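Local structure of dinoflagellate luciferase (Lingulodinium polyedrum, 1VPR) at residues A[90-95]-A[280-285]; A[170-175]-A[222-227]; A[199-204]-A[271-276]; A[252-255]-A[259-262]; A[287-292]-A[298-303]. The protein emits blue light by oxidising dinoflagellate luciferin with molecular oxygen, here through the third of its three homologous luciferase domains. All coordinates share one frame; numbering follows the deposited sequence.

The five contacts illustrate how chemistry changes with depth in a calycin-type barrel. Interaction 1 is a surface contact, where a helix sets one selenium-bearing side chain against a hairpin turn; the other four are buried. Interactions 4 and 5 are hairpin contacts in the same large antiparallel sheet, held by backbone hydrogen bonds, and strand 271-282 runs between their hairpins, serving interactions 1 and 3 as well. Interactions 2 and 3 instead rest loops against a helix start or a strand, a water bridging side chain to backbone or to side chain respectively. They touch each other, Lys224 of interaction 2 bonding to His199 of interaction 3. Interactions 3 and 5 meet through His200 and Thr292.

Interaction 1. Residues A[90-95]-A[280-285]; sequences QAMTEK and FPVGPY
The carbonyl oxygen of Val282 accepts the backbone N-H of Tyr285 at 3.0 Å from its N and is also met from across the contact by a methyl group, CE of Met92, at 3.1 Å. Met92 is present as selenomethionine and is the one residue of 90-95 that touches the turn. Its CG stands anti to the carbonyl carbon (chi1 -63°), the chain then runs out from the helix, and a bend at chi3 (110°) swings CE onto the turn. There CE lies against Val282 CG1 at 3.4 Å and passes close to Gly283 CA, with Pro284 CD a little farther off at 4.0 Å. The turn is type II', with Gly283 and Pro284 at its corners, and it closes the two-residue beta hairpin between strands 271-282 and 285-294 at the rim of the calycin-type barrel. Gly283 has the positive phi (58°) expected at the first corner of such a turn, and a CB there would collide with the Met92 methyl. The selenium meets something different: it approaches the edge of the Tyr285 ring in its plane, 3.7 Å from CD2, in a Met-aromatic contact that avoids the ring faces. Met92 and Tyr285 cross at about a right angle. One face of that ring is occupied by its own neighbour, Pro284, whose CG sits over the ring centre, 3.7 Å above the plane. Elsewhere along helix 87-100, Leu96 packs on Val282 and Phe280, while Val89 touches Tyr285.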
# COMPACT_ATOMS: atom_id res chain seq x y z
N GLN A 90 22.71 5.03 -0.32
CA GLN A 90 22.32 5.92 0.78
C GLN A 90 22.55 7.39 0.42
O GLN A 90 21.68 8.24 0.64
CB GLN A 90 23.13 5.61 2.03
CG GLN A 90 22.73 4.35 2.76
CD GLN A 90 23.59 4.11 4.01
OE1 GLN A 90 23.57 4.92 4.94
NE2 GLN A 90 24.35 3.00 4.02
N ALA A 91 23.72 7.72 -0.11
CA ALA A 91 24.01 9.10 -0.47
C ALA A 91 23.10 9.62 -1.58
O ALA A 91 22.67 10.79 -1.57
CB ALA A 91 25.47 9.23 -0.89
N MSE A 92 22.79 8.77 -2.56
CA MSE A 92 21.90 9.23 -3.61
C MSE A 92 20.54 9.48 -2.99
O MSE A 92 19.85 10.44 -3.33
CB MSE A 92 21.78 8.17 -4.71
CG MSE A 92 23.08 7.87 -5.41
SE MSE A 92 22.95 6.29 -6.53
CE MSE A 92 23.06 7.13 -8.24
N THR A 93 20.14 8.61 -2.06
CA THR A 93 18.83 8.73 -1.42
C THR A 93 18.71 10.01 -0.58
O THR A 93 17.69 10.71 -0.61
CB THR A 93 18.53 7.48 -0.57
OG1 THR A 93 18.55 6.32 -1.44
CG2 THR A 93 17.16 7.57 0.08
N GLU A 94 19.76 10.33 0.17
CA GLU A 94 19.76 11.54 0.98
C GLU A 94 19.57 12.77 0.07
O GLU A 94 18.79 13.67 0.38
CB GLU A 94 21.08 11.65 1.75
N LYS A 95 20.26 12.80 -1.07
CA LYS A 95 20.13 13.92 -1.98
C LYS A 95 18.71 14.00 -2.56
O LYS A 95 18.13 15.09 -2.66
CB LYS A 95 21.18 13.81 -3.10
CG LYS A 95 21.13 14.93 -4.15
CD LYS A 95 22.40 14.90 -5.02
CE LYS A 95 22.23 15.77 -6.27
NZ LYS A 95 21.63 17.09 -5.92
N PHE A 280 12.34 7.01 -11.91
CA PHE A 280 13.29 7.85 -12.65
C PHE A 280 14.71 7.35 -12.38
O PHE A 280 14.98 6.73 -11.35
CB PHE A 280 13.14 9.32 -12.24
CG PHE A 280 13.20 9.54 -10.76
CD1 PHE A 280 14.42 9.71 -10.12
CD2 PHE A 280 12.03 9.49 -9.99
CE1 PHE A 280 14.49 9.83 -8.73
CE2 PHE A 280 12.09 9.61 -8.61
CZ PHE A 280 13.33 9.78 -7.97
N PRO A 281 15.65 7.63 -13.29
CA PRO A 281 17.02 7.18 -13.09
C PRO A 281 17.89 8.13 -12.27
O PRO A 281 17.64 9.35 -12.23
CB PRO A 281 17.53 7.04 -14.52
CG PRO A 281 16.90 8.24 -15.18
CD PRO A 281 15.47 8.22 -14.63
N VAL A 282 18.87 7.56 -11.57
CA VAL A 282 19.85 8.32 -10.79
C VAL A 282 21.12 7.49 -10.94
O VAL A 282 21.17 6.32 -10.55
CB VAL A 282 19.51 8.43 -9.29
CG1 VAL A 282 20.54 9.34 -8.61
CG2 VAL A 282 18.09 8.97 -9.10
N GLY A 283 22.16 8.08 -11.51
CA GLY A 283 23.38 7.31 -11.70
C GLY A 283 23.05 6.08 -12.53
O GLY A 283 22.29 6.18 -13.50
N PRO A 284 23.57 4.90 -12.17
CA PRO A 284 23.34 3.65 -12.90
C PRO A 284 22.08 2.92 -12.48
O PRO A 284 21.84 1.80 -12.95
CB PRO A 284 24.57 2.84 -12.55
CG PRO A 284 24.63 3.13 -11.04
CD PRO A 284 24.45 4.65 -11.00
N TYR A 285 21.29 3.53 -11.59
CA TYR A 285 20.07 2.91 -11.04
C TYR A 285 18.76 3.55 -11.41
O TYR A 285 18.71 4.65 -11.96
CB TYR A 285 20.11 2.94 -9.51
CG TYR A 285 21.32 2.28 -8.93
CD1 TYR A 285 21.61 0.94 -9.21
CD2 TYR A 285 22.19 2.99 -8.08
CE1 TYR A 285 22.73 0.32 -8.66
CE2 TYR A 285 23.33 2.35 -7.52
CZ TYR A 285 23.59 1.03 -7.83
OH TYR A 285 24.71 0.39 -7.34

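Interaction 2. Residues A[170-175]-A[222-227]; sequences GGQAAF and VAKFAR
Gln172 and Lys224 reach toward each other from opposite directions, joining the first turn of helix 172-181 to the loop between strands 215-219 and 229-233 in the calycin-type catalytic domain. Van der Waals contact comes first. The Gln172 chain is extended, with CG opposite the backbone N (chi1 -175°), and this carries OE1 to within 3.2 Å of Lys224 CG. The amide thus meets the aliphatic part of the lysine, not its charge: NZ stays 4.1 Å from Gln172 CD. Bends at chi3 and chi4 turn that ammonium aside, to His199 O and Thr202 OG1. Direct hydrogen bonds play no part across this pair of segments, and the strong polar bonds of Gln172 lead outward, OE1 to His65 NE2 and NE2 to Thr197 OG1. His65 ends helix 57-65, so the amide also links that helix to the catalytic domain. What does join the two segments through polar atoms is a water, which accepts from Gln172 NE2 at 3.2 Å. A leucine here, lacking the amide, would probably leave the imidazole of His65 and the bridging water without their mate. On the loop side, the same water reaches the backbone of the segment, its oxygen lying 2.9 Å from Ala223 O.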
# COMPACT_ATOMS: atom_id res chain seq x y z
N GLY A 170 12.11 5.89 4.35
CA GLY A 170 10.72 5.99 4.73
C GLY A 170 10.07 4.67 5.09
O GLY A 170 8.85 4.60 5.17
N GLY A 171 10.88 3.64 5.31
CA GLY A 171 10.32 2.36 5.68
C GLY A 171 9.72 2.39 7.07
O GLY A 171 10.25 3.06 7.99
N GLN A 172 8.62 1.66 7.25
CA GLN A 172 7.98 1.64 8.56
C GLN A 172 8.81 1.00 9.65
O GLN A 172 8.72 1.40 10.80
CB GLN A 172 6.62 0.93 8.50
CG GLN A 172 5.87 0.99 9.83
CD GLN A 172 4.64 0.11 9.85
OE1 GLN A 172 4.68 -1.04 9.39
NE2 GLN A 172 3.55 0.64 10.39
N ALA A 173 9.63 0.01 9.31
CA ALA A 173 10.42 -0.65 10.35
C ALA A 173 11.31 0.34 11.10
O ALA A 173 11.47 0.25 12.32
CB ALA A 173 11.23 -1.79 9.75
N ALA A 174 11.87 1.31 10.39
CA ALA A 174 12.72 2.33 11.00
C ALA A 174 11.92 3.10 12.06
O ALA A 174 12.46 3.40 13.14
CB ALA A 174 13.26 3.28 9.93
N PHE A 175 10.65 3.41 11.77
CA PHE A 175 9.81 4.13 12.72
C PHE A 175 9.45 3.26 13.92
O PHE A 175 9.41 3.74 15.05
CB PHE A 175 8.54 4.64 12.05
CG PHE A 175 8.78 5.80 11.14
CD1 PHE A 175 8.82 7.09 11.64
CD2 PHE A 175 9.05 5.59 9.79
CE1 PHE A 175 9.14 8.17 10.82
CE2 PHE A 175 9.38 6.64 8.95
CZ PHE A 175 9.43 7.94 9.47
N VAL A 222 3.07 -7.55 4.26
CA VAL A 222 1.97 -8.03 5.09
C VAL A 222 2.13 -7.50 6.52
O VAL A 222 1.29 -7.72 7.39
CB VAL A 222 1.85 -9.56 5.06
CG1 VAL A 222 1.30 -9.99 3.70
CG2 VAL A 222 3.21 -10.22 5.33
N ALA A 223 3.22 -6.78 6.78
CA ALA A 223 3.40 -6.19 8.09
C ALA A 223 2.46 -4.98 8.15
O ALA A 223 2.10 -4.51 9.24
CB ALA A 223 4.82 -5.73 8.26
N LYS A 224 2.04 -4.50 6.98
CA LYS A 224 1.18 -3.31 6.88
C LYS A 224 -0.21 -3.60 6.30
O LYS A 224 -1.24 -3.17 6.84
CB LYS A 224 1.89 -2.24 6.03
CG LYS A 224 3.26 -1.81 6.57
CD LYS A 224 4.06 -0.90 5.62
CE LYS A 224 3.26 0.34 5.19
NZ LYS A 224 2.91 1.26 6.32
N PHE A 225 -0.23 -4.32 5.18
CA PHE A 225 -1.46 -4.66 4.49
C PHE A 225 -1.90 -6.09 4.77
O PHE A 225 -1.07 -7.02 4.72
CB PHE A 225 -1.28 -4.45 2.97
CG PHE A 225 -0.89 -3.04 2.60
CD1 PHE A 225 0.45 -2.69 2.43
CD2 PHE A 225 -1.87 -2.06 2.49
CE1 PHE A 225 0.80 -1.36 2.18
CE2 PHE A 225 -1.53 -0.73 2.24
CZ PHE A 225 -0.19 -0.38 2.08
N ALA A 226 -3.19 -6.28 5.02
CA ALA A 226 -3.72 -7.61 5.31
C ALA A 226 -3.65 -8.50 4.07
O ALA A 226 -3.48 -9.70 4.19
CB ALA A 226 -5.16 -7.52 5.85
N ARG A 227 -3.76 -7.92 2.88
CA ARG A 227 -3.69 -8.73 1.66
C ARG A 227 -2.27 -8.66 1.07
O ARG A 227 -1.74 -7.58 0.82
CB ARG A 227 -4.77 -8.27 0.65
CG ARG A 227 -4.69 -8.92 -0.73
CD ARG A 227 -5.99 -8.87 -1.52
NE ARG A 227 -6.86 -7.75 -1.20
CZ ARG A 227 -8.19 -7.80 -1.28
NH1 ARG A 227 -8.78 -8.93 -1.68
NH2 ARG A 227 -8.94 -6.75 -0.96
O HOH W 1 1.62 -1.85 10.16

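Interaction 3. Residues A[199-204]-A[271-276]; sequences HHQTGG and RCFRIE
The loop 199-204 comes up to strand 271-276 without pairing with it: the nearest CA atoms, those of His200 and Ile275, remain 8.4 Å apart, and side chains fill the interval. Phe273 and Ile275 both turn toward the loop, which follows helix 187-197 and packs on the face of the calycin-type barrel sheet that bears these two residues. His199 points its ring edge at the face of Phe273 in a T-shaped pair, planes at 89°, with CE1 3.4 Å above the ring plane and over its centre. His199 CG sits between the backbone N and carbonyl carbon (chi1 53°), a cramped choice that sends the imidazole to the strand. NE2 of the same ring is hydrogen-bonded to Glu266. Gln201 comes to Phe273 from another direction, its OE1 at the rim of the ring and near its plane, 3.3 Å from CE2, with amide and ring planes 78° apart. A water donates to that OE1 at 2.6 Å and accepts from Arg271 NH1 at 2.9 Å, while Gln201 NE2 bonds to Ala195 O. Between His199 and Gln201, His200 sets its CB on Ile275 CD1 at 3.8 Å, the two side chains crossing at about a right angle. The guanidinium of Arg271 carries Phe273 CZ over one of its faces and forms a salt bridge with Glu266. The phenyl ring is thus met in complementary ways, a C-H edge on its electron-rich face and an oxygen at its hydrogen-bearing rim, while Glu266, holding both His199 and Arg271, probably helps balance the arginine's charge.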
# COMPACT_ATOMS: atom_id res chain seq x y z
N HIS A 199 -0.57 2.42 6.45
CA HIS A 199 -0.59 2.25 5.02
C HIS A 199 0.47 3.00 4.23
O HIS A 199 1.66 2.81 4.50
CB HIS A 199 -2.02 2.50 4.45
CG HIS A 199 -2.65 3.79 4.85
ND1 HIS A 199 -2.44 4.97 4.16
CD2 HIS A 199 -3.50 4.10 5.86
CE1 HIS A 199 -3.14 5.94 4.73
NE2 HIS A 199 -3.79 5.43 5.77
N HIS A 200 0.10 3.86 3.28
CA HIS A 200 1.14 4.49 2.48
C HIS A 200 1.87 5.68 3.05
O HIS A 200 2.59 6.35 2.32
CB HIS A 200 0.60 4.80 1.08
CG HIS A 200 0.17 3.58 0.34
ND1 HIS A 200 0.99 2.48 0.18
CD2 HIS A 200 -1.00 3.27 -0.27
CE1 HIS A 200 0.34 1.55 -0.50
NE2 HIS A 200 -0.87 2.01 -0.79
N GLN A 201 1.68 5.94 4.34
CA GLN A 201 2.39 7.01 5.01
C GLN A 201 3.84 6.58 5.18
O GLN A 201 4.75 7.42 5.25
CB GLN A 201 1.74 7.33 6.35
CG GLN A 201 0.51 8.20 6.16
CD GLN A 201 -0.40 8.26 7.37
OE1 GLN A 201 -0.77 9.34 7.81
NE2 GLN A 201 -0.78 7.11 7.88
N THR A 202 4.07 5.26 5.25
CA THR A 202 5.43 4.73 5.32
C THR A 202 5.46 3.53 4.39
O THR A 202 4.42 3.08 3.93
CB THR A 202 5.84 4.24 6.74
OG1 THR A 202 4.91 3.26 7.22
CG2 THR A 202 5.87 5.41 7.70
N GLY A 203 6.64 3.00 4.09
CA GLY A 203 6.65 1.86 3.20
C GLY A 203 6.92 0.52 3.87
O GLY A 203 7.32 0.44 5.05
N GLY A 204 6.66 -0.54 3.11
CA GLY A 204 6.97 -1.87 3.59
C GLY A 204 8.45 -1.92 3.24
O GLY A 204 9.02 -0.87 2.88
N ARG A 271 -10.72 10.67 5.84
CA ARG A 271 -9.67 11.42 5.12
C ARG A 271 -9.30 10.81 3.77
O ARG A 271 -9.28 9.59 3.62
CB ARG A 271 -8.41 11.50 5.99
CG ARG A 271 -8.57 12.37 7.23
CD ARG A 271 -7.24 12.44 7.98
NE ARG A 271 -6.82 11.13 8.46
CZ ARG A 271 -5.61 10.89 8.98
NH1 ARG A 271 -5.29 9.67 9.41
NH2 ARG A 271 -4.72 11.87 9.05
N CYS A 272 -9.04 11.66 2.78
CA CYS A 272 -8.65 11.22 1.44
C CYS A 272 -7.15 11.47 1.28
O CYS A 272 -6.73 12.62 1.16
CB CYS A 272 -9.41 12.02 0.36
SG CYS A 272 -9.09 11.52 -1.38
N PHE A 273 -6.34 10.40 1.33
CA PHE A 273 -4.89 10.55 1.15
C PHE A 273 -4.64 10.60 -0.34
O PHE A 273 -5.16 9.78 -1.10
CB PHE A 273 -4.13 9.34 1.74
CG PHE A 273 -4.09 9.30 3.24
CD1 PHE A 273 -5.20 8.91 3.97
CD2 PHE A 273 -2.92 9.64 3.93
CE1 PHE A 273 -5.17 8.86 5.36
CE2 PHE A 273 -2.87 9.60 5.32
CZ PHE A 273 -4.00 9.21 6.04
N ARG A 274 -3.83 11.55 -0.78
CA ARG A 274 -3.57 11.65 -2.20
C ARG A 274 -2.14 11.22 -2.39
O ARG A 274 -1.30 11.47 -1.55
CB ARG A 274 -3.88 13.06 -2.67
CG ARG A 274 -5.40 13.31 -2.71
CD ARG A 274 -5.73 14.76 -3.07
NE ARG A 274 -5.16 15.66 -2.08
CZ ARG A 274 -5.09 16.97 -2.22
NH1 ARG A 274 -5.56 17.54 -3.33
NH2 ARG A 274 -4.50 17.71 -1.28
N ILE A 275 -1.85 10.58 -3.52
CA ILE A 275 -0.53 10.00 -3.67
C ILE A 275 -0.03 9.84 -5.09
O ILE A 275 -0.82 9.79 -6.03
CB ILE A 275 -0.57 8.60 -2.97
CG1 ILE A 275 0.76 7.85 -3.06
CG2 ILE A 275 -1.69 7.73 -3.62
CD1 ILE A 275 0.69 6.51 -2.32
N GLU A 276 1.30 9.80 -5.24
CA GLU A 276 1.89 9.54 -6.55
C GLU A 276 3.09 8.63 -6.36
O GLU A 276 3.69 8.59 -5.26
CB GLU A 276 2.37 10.82 -7.27
CG GLU A 276 3.51 11.60 -6.60
CD GLU A 276 4.28 12.41 -7.63
OE1 GLU A 276 3.66 13.35 -8.20
OE2 GLU A 276 5.48 12.11 -7.89
O HOH W 2 -2.41 9.61 9.79

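Interaction 4. Residues A[252-255]-A[259-262]; sequences WVLP and RKIG
Val253 and Ile261 form the antiparallel hydrogen-bonded pair of a beta hairpin, strands 247-253 and 259-266, in the large sheet of the calycin-type barrel. Val253 N donates a hydrogen bond to Ile261 O at 2.8 Å, and Ile261 N returns a straighter bond (164°) to Val253 O at 2.9 Å. The tight part of the contact lies beside this pair, where Lys260 spreads over the indole of Trp252. Its CE stands over the six-membered ring as a CH-pi contact, and a bend at chi3 (-61°) carries NZ over the five-membered ring, 3.7 Å from its centroid, as a cation-pi contact. Leu254 also runs alongside the lysine, pointing the same way, CD1 at 3.5 Å from Lys260 CG, closer than carbons usually pack. Gly262, the non-hydrogen-bonded partner of Trp252, suits the same crowding, since a CB there would come about 3.0 Å from Trp252 CE3. The ammonium also lies near Arg277 NH1, so the indole face may help it tolerate a like charge. Toward the turn the fit slackens. The partly exposed Pro255 and Arg259 stand at that end, and the nearest side-chain approach of Arg259 to residues 252-255, CB to Pro255 CG, is 5.8 Å. Arg259 extends away from the line of its strand, to salt bridges with Glu256 and Glu276, and its guanidinium has Ile261 CD1 over one face. From across the hairpin, Pro255 CG meets that same CD1 at 4.2 Å, and Pro255 CD rests 3.5 Å from Arg259 O.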
# COMPACT_ATOMS: atom_id res chain seq x y z
N TRP A 252 -5.64 3.81 -8.41
CA TRP A 252 -4.38 4.26 -8.99
C TRP A 252 -4.74 4.57 -10.43
O TRP A 252 -5.51 3.83 -11.07
CB TRP A 252 -3.30 3.16 -9.08
CG TRP A 252 -2.52 2.92 -7.84
CD1 TRP A 252 -2.50 1.78 -7.11
CD2 TRP A 252 -1.61 3.82 -7.21
NE1 TRP A 252 -1.64 1.90 -6.06
CE2 TRP A 252 -1.07 3.15 -6.10
CE3 TRP A 252 -1.20 5.13 -7.48
CZ2 TRP A 252 -0.13 3.74 -5.25
CZ3 TRP A 252 -0.27 5.72 -6.64
CH2 TRP A 252 0.26 5.02 -5.54
N VAL A 253 -4.22 5.67 -10.94
CA VAL A 253 -4.42 6.03 -12.34
C VAL A 253 -3.00 6.04 -12.91
O VAL A 253 -2.05 6.44 -12.23
CB VAL A 253 -5.05 7.44 -12.49
CG1 VAL A 253 -5.29 7.73 -14.01
CG2 VAL A 253 -6.40 7.50 -11.71
N LEU A 254 -2.85 5.59 -14.15
CA LEU A 254 -1.54 5.55 -14.81
C LEU A 254 -1.69 6.45 -16.05
O LEU A 254 -1.81 5.97 -17.17
CB LEU A 254 -1.22 4.10 -15.21
CG LEU A 254 -0.67 3.11 -14.16
CD1 LEU A 254 -1.41 3.21 -12.84
CD2 LEU A 254 -0.79 1.70 -14.72
N PRO A 255 -1.64 7.77 -15.86
CA PRO A 255 -1.79 8.77 -16.92
C PRO A 255 -0.55 9.08 -17.73
O PRO A 255 -0.64 9.76 -18.75
CB PRO A 255 -2.23 9.99 -16.13
CG PRO A 255 -1.23 9.90 -14.95
CD PRO A 255 -1.33 8.43 -14.57
N ARG A 259 4.77 7.63 -14.18
CA ARG A 259 4.18 8.08 -12.94
C ARG A 259 2.76 7.59 -12.72
O ARG A 259 1.95 7.57 -13.64
CB ARG A 259 4.19 9.63 -12.85
CG ARG A 259 3.56 10.14 -11.56
CD ARG A 259 3.79 11.62 -11.29
NE ARG A 259 3.24 12.46 -12.34
CZ ARG A 259 2.92 13.73 -12.18
NH1 ARG A 259 3.09 14.31 -10.99
NH2 ARG A 259 2.45 14.44 -13.20
N LYS A 260 2.45 7.19 -11.50
CA LYS A 260 1.08 6.81 -11.16
C LYS A 260 0.57 7.88 -10.21
O LYS A 260 1.34 8.41 -9.39
CB LYS A 260 1.03 5.47 -10.40
CG LYS A 260 1.47 4.26 -11.17
CD LYS A 260 1.11 3.02 -10.33
CE LYS A 260 1.82 3.04 -8.96
NZ LYS A 260 1.50 1.82 -8.19
N ILE A 261 -0.70 8.20 -10.32
CA ILE A 261 -1.33 9.19 -9.44
C ILE A 261 -2.61 8.57 -8.90
O ILE A 261 -3.41 8.01 -9.66
CB ILE A 261 -1.67 10.50 -10.19
CG1 ILE A 261 -0.39 11.13 -10.74
CG2 ILE A 261 -2.36 11.49 -9.22
CD1 ILE A 261 -0.62 12.37 -11.58
N GLY A 262 -2.82 8.67 -7.60
CA GLY A 262 -4.01 8.05 -7.03
C GLY A 262 -4.42 8.64 -5.71
O GLY A 262 -3.95 9.71 -5.31

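Interaction 5. Residues A[287-292]-A[298-303]; sequences FMRQAT and ISFVFY
Tyr303 lies alongside Met288 and crosses the end of Gln290, and its side chain can be followed atom by atom. CB stands 4.1 Å from Met288 O. With CG anti to the carbonyl carbon (chi1 -48°), the ring is carried over the neighbouring strand, where CD1 meets Met288 CG at 3.9 Å and the selenium of this selenomethionine lies obliquely to the ring as a Met-aromatic contact. CE1 passes Gln290 CB at 4.0 Å. At the tip, OH donates to Gln290 OE1 at 2.7 Å, coming from above the amide carbonyl plane, 45° out of it. Arg277 NE bonds to the same OE1, so two donors grip the oxygen. A phenylalanine in its place would probably leave OE1 to Arg277 alone, one of its two firm bonds being lost. Beneath these side chains the backbones form an antiparallel ladder, with hydrogen-bonded pairs Met288-Tyr303, Gln290-Val301 and Thr292-Ser299; the Gln290 N to Val301 O bond, 2.7 Å, is nearly straight (173°). On the face bearing Arg289, Ala291, Phe300 and Phe302, Arg289 CG rests over the Phe302 ring, 3.4 Å above its plane, and Arg289 CD meets Phe300 CD2, before the guanidinium reaches Asp103. This hairpin of strands 285-294 and 297-307 is flanked in the barrel sheet by strands 271-282 and 163-169, while helix 87-100 packs on Phe287 and Phe302.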
# COMPACT_ATOMS: atom_id res chain seq x y z
N PHE A 287 15.16 4.62 -9.54
CA PHE A 287 14.54 4.79 -8.25
C PHE A 287 13.05 5.05 -8.41
O PHE A 287 12.58 5.42 -9.49
CB PHE A 287 15.14 5.99 -7.49
CG PHE A 287 16.46 5.71 -6.83
CD1 PHE A 287 17.63 5.59 -7.59
CD2 PHE A 287 16.54 5.57 -5.45
CE1 PHE A 287 18.85 5.35 -6.97
CE2 PHE A 287 17.76 5.32 -4.83
CZ PHE A 287 18.91 5.21 -5.59
N MSE A 288 12.31 4.86 -7.33
CA MSE A 288 10.90 5.13 -7.33
C MSE A 288 10.64 5.99 -6.12
O MSE A 288 11.07 5.65 -5.02
CB MSE A 288 10.05 3.85 -7.22
CG MSE A 288 8.60 4.17 -6.91
SE MSE A 288 7.41 2.62 -6.88
CE MSE A 288 7.14 2.51 -8.70
N ARG A 289 9.96 7.11 -6.31
CA ARG A 289 9.62 7.95 -5.19
C ARG A 289 8.12 7.95 -5.00
O ARG A 289 7.37 8.22 -5.93
CB ARG A 289 10.10 9.41 -5.37
CG ARG A 289 9.77 10.27 -4.13
CD ARG A 289 10.05 11.77 -4.36
NE ARG A 289 9.16 12.34 -5.38
CZ ARG A 289 9.40 13.48 -6.03
NH1 ARG A 289 8.54 13.93 -6.94
NH2 ARG A 289 10.50 14.18 -5.78
N GLN A 290 7.70 7.61 -3.79
CA GLN A 290 6.29 7.58 -3.43
C GLN A 290 6.03 8.81 -2.55
O GLN A 290 6.75 9.03 -1.58
CB GLN A 290 6.01 6.31 -2.64
CG GLN A 290 4.60 6.13 -2.13
CD GLN A 290 4.43 4.80 -1.42
OE1 GLN A 290 4.66 3.74 -2.02
NE2 GLN A 290 4.05 4.85 -0.15
N ALA A 291 5.02 9.60 -2.87
CA ALA A 291 4.72 10.79 -2.09
C ALA A 291 3.24 10.76 -1.73
O ALA A 291 2.38 10.81 -2.63
CB ALA A 291 5.06 12.06 -2.91
N THR A 292 2.95 10.69 -0.44
CA THR A 292 1.58 10.64 0.07
C THR A 292 1.27 11.89 0.89
O THR A 292 2.05 12.27 1.76
CB THR A 292 1.38 9.43 0.97
OG1 THR A 292 1.84 8.26 0.30
CG2 THR A 292 -0.09 9.26 1.32
N ILE A 298 3.18 15.96 3.70
CA ILE A 298 3.63 15.03 2.68
C ILE A 298 4.65 14.06 3.24
O ILE A 298 5.64 14.48 3.83
CB ILE A 298 4.30 15.76 1.50
CG1 ILE A 298 3.31 16.73 0.87
CG2 ILE A 298 4.77 14.73 0.46
CD1 ILE A 298 3.90 17.58 -0.24
N SER A 299 4.40 12.75 3.07
CA SER A 299 5.33 11.71 3.54
C SER A 299 5.94 11.00 2.32
O SER A 299 5.18 10.54 1.45
CB SER A 299 4.59 10.67 4.38
OG SER A 299 4.03 11.25 5.54
N PHE A 300 7.27 10.90 2.25
CA PHE A 300 7.97 10.25 1.14
C PHE A 300 8.54 8.86 1.45
O PHE A 300 9.01 8.60 2.55
CB PHE A 300 9.16 11.11 0.64
CG PHE A 300 8.77 12.45 0.10
CD1 PHE A 300 8.81 13.59 0.91
CD2 PHE A 300 8.34 12.58 -1.21
CE1 PHE A 300 8.42 14.82 0.42
CE2 PHE A 300 7.95 13.81 -1.72
CZ PHE A 300 7.99 14.94 -0.91
N VAL A 301 8.45 7.97 0.46
CA VAL A 301 9.02 6.63 0.57
C VAL A 301 9.86 6.51 -0.69
O VAL A 301 9.40 6.86 -1.79
CB VAL A 301 7.93 5.50 0.58
CG1 VAL A 301 8.61 4.12 0.64
CG2 VAL A 301 7.02 5.66 1.80
N PHE A 302 11.11 6.07 -0.55
CA PHE A 302 11.99 5.87 -1.71
C PHE A 302 12.38 4.41 -1.82
O PHE A 302 12.67 3.76 -0.80
CB PHE A 302 13.28 6.70 -1.61
CG PHE A 302 13.09 8.18 -1.81
CD1 PHE A 302 12.65 8.99 -0.77
CD2 PHE A 302 13.34 8.75 -3.05
CE1 PHE A 302 12.46 10.35 -0.96
CE2 PHE A 302 13.15 10.11 -3.25
CZ PHE A 302 12.71 10.91 -2.20
N TYR A 303 12.39 3.91 -3.06
CA TYR A 303 12.77 2.52 -3.35
C TYR A 303 13.78 2.53 -4.47
O TYR A 303 13.76 3.42 -5.34
CB TYR A 303 11.57 1.70 -3.89
CG TYR A 303 10.27 1.82 -3.12
CD1 TYR A 303 9.38 2.87 -3.36
CD2 TYR A 303 9.89 0.83 -2.23
CE1 TYR A 303 8.12 2.91 -2.72
CE2 TYR A 303 8.63 0.85 -1.59
CZ TYR A 303 7.76 1.90 -1.85
OH TYR A 303 6.51 1.88 -1.26
O HOH W 3 4.41 8.02 0.86
O HOH W 4 1.36 12.37 5.07